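Long-range contacts in deferrochelatase (Vibrio cholerae, PDB 5DE0), which binds heme b and probably acts as a peroxidase of the dye-decolorizing (DyP-type) family: residues B[36-41]-B[296-301]; B[7-12]-B[292-297]. All coordinates share one frame; numbering follows the deposited sequence.

Interaction 1: B[36-41]-B[296-301]; sequences ALKALP and MLQELT
With CG anti to its own carbonyl carbon (chi1 -70°) and the later torsions extended, Lys38 runs out as a straight rod, whereas Gln298 is bent at chi2 so that its carboxamide folds back toward the backbone of Lys38. Gln298 NE2 donates to Lys38 O at 2.9 Å, nearly linear at 170°; the acceptor lies in the amide plane and the donor sits on a carbonyl lone pair, which fixes the rotation of the amide. The lysine rod passes over the C-terminal part of helix 294-299, its CE 3.2 Å from Leu297 O. Lys38 NZ then meets Leu300 O at 2.4 Å, a very short modelled distance, and adds a weak bond to Gln298 O at 3.3 Å. The C-terminal helix is thus joined to the junction of helices 30-38 and 40-50, which pack on the N-terminal ferredoxin-like sheet of the DyP fold through Leu37 and Leu40. Two backbone carbonyls facing the ammonium would probably favour its charged form. Beside these polar bonds, Pro41 CG approaches Leu297 CD2 at 4.3 Å; Leu297 and Leu300 both lean on Phe62 of strand 57-62.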
loop_
_atom_site.group_PDB
_atom_site.type_symbol
_atom_site.label_atom_id
_atom_site.label_comp_id
_atom_site.label_asym_id
_atom_site.label_seq_id
_atom_site.Cartn_x
_atom_site.Cartn_y
_atom_site.Cartn_z
ATOM N N ALA B 36 17.576 -16.490 -8.912
ATOM C CA ALA B 36 17.044 -15.562 -7.922
ATOM C C ALA B 36 15.615 -15.923 -7.520
ATOM O O ALA B 36 15.217 -15.722 -6.373
ATOM C CB ALA B 36 17.101 -14.142 -8.450
ATOM N N LEU B 37 14.846 -16.458 -8.463
ATOM C CA LEU B 37 13.475 -16.877 -8.176
ATOM C C LEU B 37 13.461 -18.148 -7.333
ATOM O O LEU B 37 12.623 -18.310 -6.445
ATOM C CB LEU B 37 12.693 -17.093 -9.473
ATOM C CG LEU B 37 12.421 -15.841 -10.310
ATOM C CD1 LEU B 37 11.746 -16.208 -11.619
ATOM C CD2 LEU B 37 11.578 -14.842 -9.532
ATOM N N LYS B 38 14.397 -19.048 -7.616
ATOM C CA LYS B 38 14.515 -20.293 -6.867
ATOM C C LYS B 38 14.933 -20.056 -5.422
ATOM O O LYS B 38 14.635 -20.863 -4.542
ATOM C CB LYS B 38 15.527 -21.227 -7.529
ATOM C CG LYS B 38 15.089 -21.821 -8.846
ATOM C CD LYS B 38 16.098 -22.860 -9.298
ATOM C CE LYS B 38 15.767 -23.386 -10.671
ATOM N NZ LYS B 38 16.700 -24.479 -11.067
ATOM N N ALA B 39 15.642 -18.955 -5.190
ATOM C CA ALA B 39 16.189 -18.657 -3.872
ATOM C C ALA B 39 15.171 -17.955 -2.979
ATOM O O ALA B 39 15.450 -17.669 -1.814
ATOM C CB ALA B 39 17.446 -17.808 -4.007
ATOM N N LEU B 40 13.992 -17.677 -3.527
ATOM C CA LEU B 40 12.932 -17.025 -2.762
ATOM C C LEU B 40 12.425 -17.864 -1.576
ATOM O O LEU B 40 12.288 -17.325 -0.476
ATOM C CB LEU B 40 11.765 -16.648 -3.681
ATOM C CG LEU B 40 12.008 -15.447 -4.595
ATOM C CD1 LEU B 40 10.779 -15.149 -5.439
ATOM C CD2 LEU B 40 12.404 -14.231 -3.771
ATOM N N PRO B 41 12.145 -19.172 -1.782
ATOM C CA PRO B 41 11.714 -19.975 -0.629
ATOM C C PRO B 41 12.708 -19.979 0.534
ATOM O O PRO B 41 12.291 -19.909 1.691
ATOM C CB PRO B 41 11.582 -21.383 -1.215
ATOM C CG PRO B 41 11.263 -21.160 -2.638
ATOM C CD PRO B 41 12.044 -19.945 -3.037
ATOM N N MET B 296 10.029 -29.406 -8.262
ATOM C CA MET B 296 10.162 -29.049 -9.671
ATOM C C MET B 296 10.730 -27.643 -9.832
ATOM O O MET B 296 11.549 -27.397 -10.716
ATOM C CB MET B 296 8.815 -29.158 -10.390
ATOM C CG MET B 296 8.850 -28.648 -11.825
ATOM S SD MET B 296 7.353 -28.998 -12.764
ATOM C CE MET B 296 7.440 -30.782 -12.887
ATOM N N LEU B 297 10.302 -26.730 -8.965
ATOM C CA LEU B 297 10.791 -25.355 -8.985
ATOM C C LEU B 297 12.311 -25.304 -8.848
ATOM O O LEU B 297 12.978 -24.520 -9.520
ATOM C CB LEU B 297 10.136 -24.537 -7.869
ATOM C CG LEU B 297 10.621 -23.092 -7.716
ATOM C CD1 LEU B 297 10.384 -22.307 -8.997
ATOM C CD2 LEU B 297 9.943 -22.413 -6.533
ATOM N N GLN B 298 12.853 -26.153 -7.980
ATOM C CA GLN B 298 14.292 -26.196 -7.753
ATOM C C GLN B 298 15.012 -27.004 -8.831
ATOM O O GLN B 298 16.240 -26.970 -8.924
ATOM C CB GLN B 298 14.595 -26.780 -6.369
ATOM C CG GLN B 298 14.001 -25.979 -5.222
ATOM C CD GLN B 298 14.524 -24.556 -5.170
ATOM O OE1 GLN B 298 15.722 -24.318 -5.321
ATOM N NE2 GLN B 298 13.623 -23.601 -4.961
ATOM N N GLU B 299 14.246 -27.726 -9.645
ATOM C CA GLU B 299 14.822 -28.569 -10.690
ATOM C C GLU B 299 14.676 -27.962 -12.082
ATOM O O GLU B 299 15.156 -28.527 -13.062
ATOM C CB GLU B 299 14.180 -29.960 -10.670
ATOM C CG GLU B 299 14.504 -30.782 -9.434
ATOM C CD GLU B 299 15.975 -31.137 -9.328
ATOM O OE1 GLU B 299 16.669 -31.139 -10.369
ATOM O OE2 GLU B 299 16.441 -31.417 -8.203
ATOM N N LEU B 300 14.002 -26.820 -12.169
ATOM C CA LEU B 300 13.808 -26.152 -13.452
ATOM C C LEU B 300 15.129 -25.624 -13.991
ATOM O O LEU B 300 15.909 -25.020 -13.261
ATOM C CB LEU B 300 12.801 -25.005 -13.324
ATOM C CG LEU B 300 11.329 -25.394 -13.190
ATOM C CD1 LEU B 300 10.468 -24.165 -12.929
ATOM C CD2 LEU B 300 10.854 -26.133 -14.432
ATOM N N THR B 301 15.383 -25.861 -15.272
ATOM C CA THR B 301 16.601 -25.376 -15.909
ATOM C C THR B 301 16.318 -24.860 -17.315
ATOM O O THR B 301 15.437 -25.370 -18.010
ATOM C CB THR B 301 17.687 -26.476 -15.981
ATOM O OG1 THR B 301 17.096 -27.704 -16.425
ATOM C CG2 THR B 301 18.331 -26.688 -14.618
#

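Interaction 2: B[7-12]-B[292-297]; sequences SQTAIL and PSQVML
Ser7 takes part through its backbone, since its CB points away from segment 292-297. Its carbonyl O receives Gln294 NE2 at 2.8 Å with an N-H...O angle of 172°. The acceptor lies in the plane of the Gln294 amide, but the donor stands above the carbonyl plane of Ser7, so the bond is straight at the hydrogen yet off the lone-pair direction. Gln294 gets there with CG anti to its carbonyl carbon and the chain extended beyond it. Next along the chain, Gln8 also stretches out (chi2 -173°) and crosses Pro292 obliquely. Its NE2 donates to Pro292 O at 2.9 Å, in the carbonyl plane and on a lone pair, though the angle at hydrogen is only 152°; the same NE2 rests 3.6 Å from Pro292 CD. At the other end of the residue, a water accepts from Gln8 N and lies 2.5 Å from Pro292 O, a short distance, where it can donate. Pro292 O thus has the Gln8 amide and probably the water as partners. The other branch, Gln8 OE1, accepts from Val60 N of strand 57-62 and comes within 3.4 Å of Leu297 CD2, so both ends of this buried amide are bonded. The Thr9 side chain crosses that of Gln294 at about a right angle, CG2 lying 4.2 Å from Gln294 NE2, while Thr9 OG1 accepts from Val58 N. Two residues on, the Ile11 N bond to Gln8 O closes the turn. Across from this segment, Ser293 is the N-cap of helix 294-299: its OG accepts a weak bond from Met296 N at 3.5 Å. The arrangement joins the N-terminal segment to the start of the C-terminal helix, just after strand 281-291 of the second sheet, at the junction of the two ferredoxin-like halves characteristic of DyP-type peroxidases.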
loop_
_atom_site.group_PDB
_atom_site.type_symbol
_atom_site.label_atom_id
_atom_site.label_comp_id
_atom_site.label_asym_id
_atom_site.label_seq_id
_atom_site.Cartn_x
_atom_site.Cartn_y
_atom_site.Cartn_z
ATOM N N SER B 7 3.284 -28.784 -2.433
ATOM C CA SER B 7 3.000 -27.516 -3.090
ATOM C C SER B 7 3.800 -26.382 -2.456
ATOM O O SER B 7 4.334 -26.525 -1.353
ATOM C CB SER B 7 1.506 -27.203 -3.019
ATOM O OG SER B 7 1.057 -27.194 -1.673
ATOM N N GLN B 8 3.879 -25.252 -3.152
ATOM C CA GLN B 8 4.533 -24.073 -2.596
ATOM C C GLN B 8 3.658 -23.482 -1.491
ATOM O O GLN B 8 2.429 -23.524 -1.570
ATOM C CB GLN B 8 4.830 -23.046 -3.695
ATOM C CG GLN B 8 5.771 -23.585 -4.773
ATOM C CD GLN B 8 6.206 -22.534 -5.781
ATOM O OE1 GLN B 8 6.845 -21.545 -5.427
ATOM N NE2 GLN B 8 5.871 -22.755 -7.049
ATOM N N THR B 9 4.305 -22.937 -0.465
ATOM C CA THR B 9 3.654 -22.621 0.806
ATOM C C THR B 9 2.490 -21.629 0.752
ATOM O O THR B 9 1.719 -21.534 1.703
ATOM C CB THR B 9 4.680 -22.065 1.807
ATOM O OG1 THR B 9 5.267 -20.870 1.278
ATOM C CG2 THR B 9 5.772 -23.090 2.079
ATOM N N ALA B 10 2.359 -20.890 -0.344
ATOM C CA ALA B 10 1.346 -19.839 -0.413
ATOM C C ALA B 10 -0.039 -20.360 -0.796
ATOM O O ALA B 10 -1.048 -19.737 -0.474
ATOM C CB ALA B 10 1.783 -18.756 -1.394
ATOM N N ILE B 11 -0.081 -21.507 -1.465
ATOM C CA ILE B 11 -1.307 -21.985 -2.103
ATOM C C ILE B 11 -2.352 -22.544 -1.133
ATOM O O ILE B 11 -3.472 -22.039 -1.059
ATOM C CB ILE B 11 -0.982 -23.068 -3.148
ATOM C CG1 ILE B 11 0.051 -22.541 -4.147
ATOM C CG2 ILE B 11 -2.243 -23.513 -3.867
ATOM C CD1 ILE B 11 0.445 -23.542 -5.207
ATOM N N LEU B 12 -1.982 -23.587 -0.397
ATOM C CA LEU B 12 -2.924 -24.300 0.469
ATOM C C LEU B 12 -3.453 -23.518 1.686
ATOM O O LEU B 12 -4.653 -23.567 1.958
ATOM C CB LEU B 12 -2.292 -25.613 0.948
ATOM C CG LEU B 12 -2.723 -26.876 0.197
ATOM C CD1 LEU B 12 -2.617 -26.675 -1.305
ATOM C CD2 LEU B 12 -1.896 -28.074 0.640
ATOM N N PRO B 292 4.629 -24.662 -10.053
ATOM C CA PRO B 292 5.078 -26.043 -9.866
ATOM C C PRO B 292 5.246 -26.386 -8.391
ATOM O O PRO B 292 5.188 -25.494 -7.543
ATOM C CB PRO B 292 6.425 -26.074 -10.593
ATOM C CG PRO B 292 6.931 -24.680 -10.477
ATOM C CD PRO B 292 5.717 -23.789 -10.532
ATOM N N SER B 293 5.441 -27.666 -8.093
ATOM C CA SER B 293 5.779 -28.096 -6.744
ATOM C C SER B 293 7.121 -27.498 -6.330
ATOM O O SER B 293 7.849 -26.955 -7.164
ATOM C CB SER B 293 5.824 -29.621 -6.664
ATOM O OG SER B 293 6.699 -30.145 -7.646
ATOM N N GLN B 294 7.444 -27.590 -5.045
ATOM C CA GLN B 294 8.701 -27.050 -4.545
ATOM C C GLN B 294 9.892 -27.741 -5.200
ATOM O O GLN B 294 10.900 -27.105 -5.510
ATOM C CB GLN B 294 8.785 -27.196 -3.026
ATOM C CG GLN B 294 7.597 -26.627 -2.273
ATOM C CD GLN B 294 7.833 -26.586 -0.777
ATOM O OE1 GLN B 294 8.975 -26.576 -0.319
ATOM N NE2 GLN B 294 6.752 -26.565 -0.006
ATOM N N VAL B 295 9.759 -29.047 -5.414
ATOM C CA VAL B 295 10.826 -29.844 -6.008
ATOM C C VAL B 295 11.086 -29.445 -7.457
ATOM O O VAL B 295 12.225 -29.175 -7.836
ATOM C CB VAL B 295 10.504 -31.349 -5.952
ATOM C CG1 VAL B 295 11.563 -32.150 -6.693
ATOM C CG2 VAL B 295 10.396 -31.812 -4.507
ATOM N N MET B 296 10.029 -29.406 -8.262
ATOM C CA MET B 296 10.162 -29.049 -9.671
ATOM C C MET B 296 10.730 -27.643 -9.832
ATOM O O MET B 296 11.549 -27.397 -10.716
ATOM C CB MET B 296 8.815 -29.158 -10.390
ATOM C CG MET B 296 8.850 -28.648 -11.825
ATOM S SD MET B 296 7.353 -28.998 -12.764
ATOM C CE MET B 296 7.440 -30.782 -12.887
ATOM N N LEU B 297 10.302 -26.730 -8.965
ATOM C CA LEU B 297 10.791 -25.355 -8.985
ATOM C C LEU B 297 12.311 -25.304 -8.848
ATOM O O LEU B 297 12.978 -24.520 -9.520
ATOM C CB LEU B 297 10.136 -24.537 -7.869
ATOM C CG LEU B 297 10.621 -23.092 -7.716
ATOM C CD1 LEU B 297 10.384 -22.307 -8.997
ATOM C CD2 LEU B 297 9.943 -22.413 -6.533
HETATM O O HOH W 1 3.153 -25.851 -6.088
#

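Overall arrangement
Both contacts use helix 294-299: interaction 2 at its N-cap and first turn, interaction 1 further along the helix and in the residues that follow. Their centres are about 10 Å apart, and interaction 2 is the nearer to the centre of the chain, its centre about 15 Å away against 20 Å. The buried areas are almost equal, yet four of seven touching residues are buried in interaction 2 and two in interaction 1. Interaction 2 is made by neutral amides and a water; interaction 1 pairs a neutral amide with a lysine ammonium on backbone carbonyls. Leu297 takes part in both, and strand 57-62 of the N-terminal sheet is touched from each.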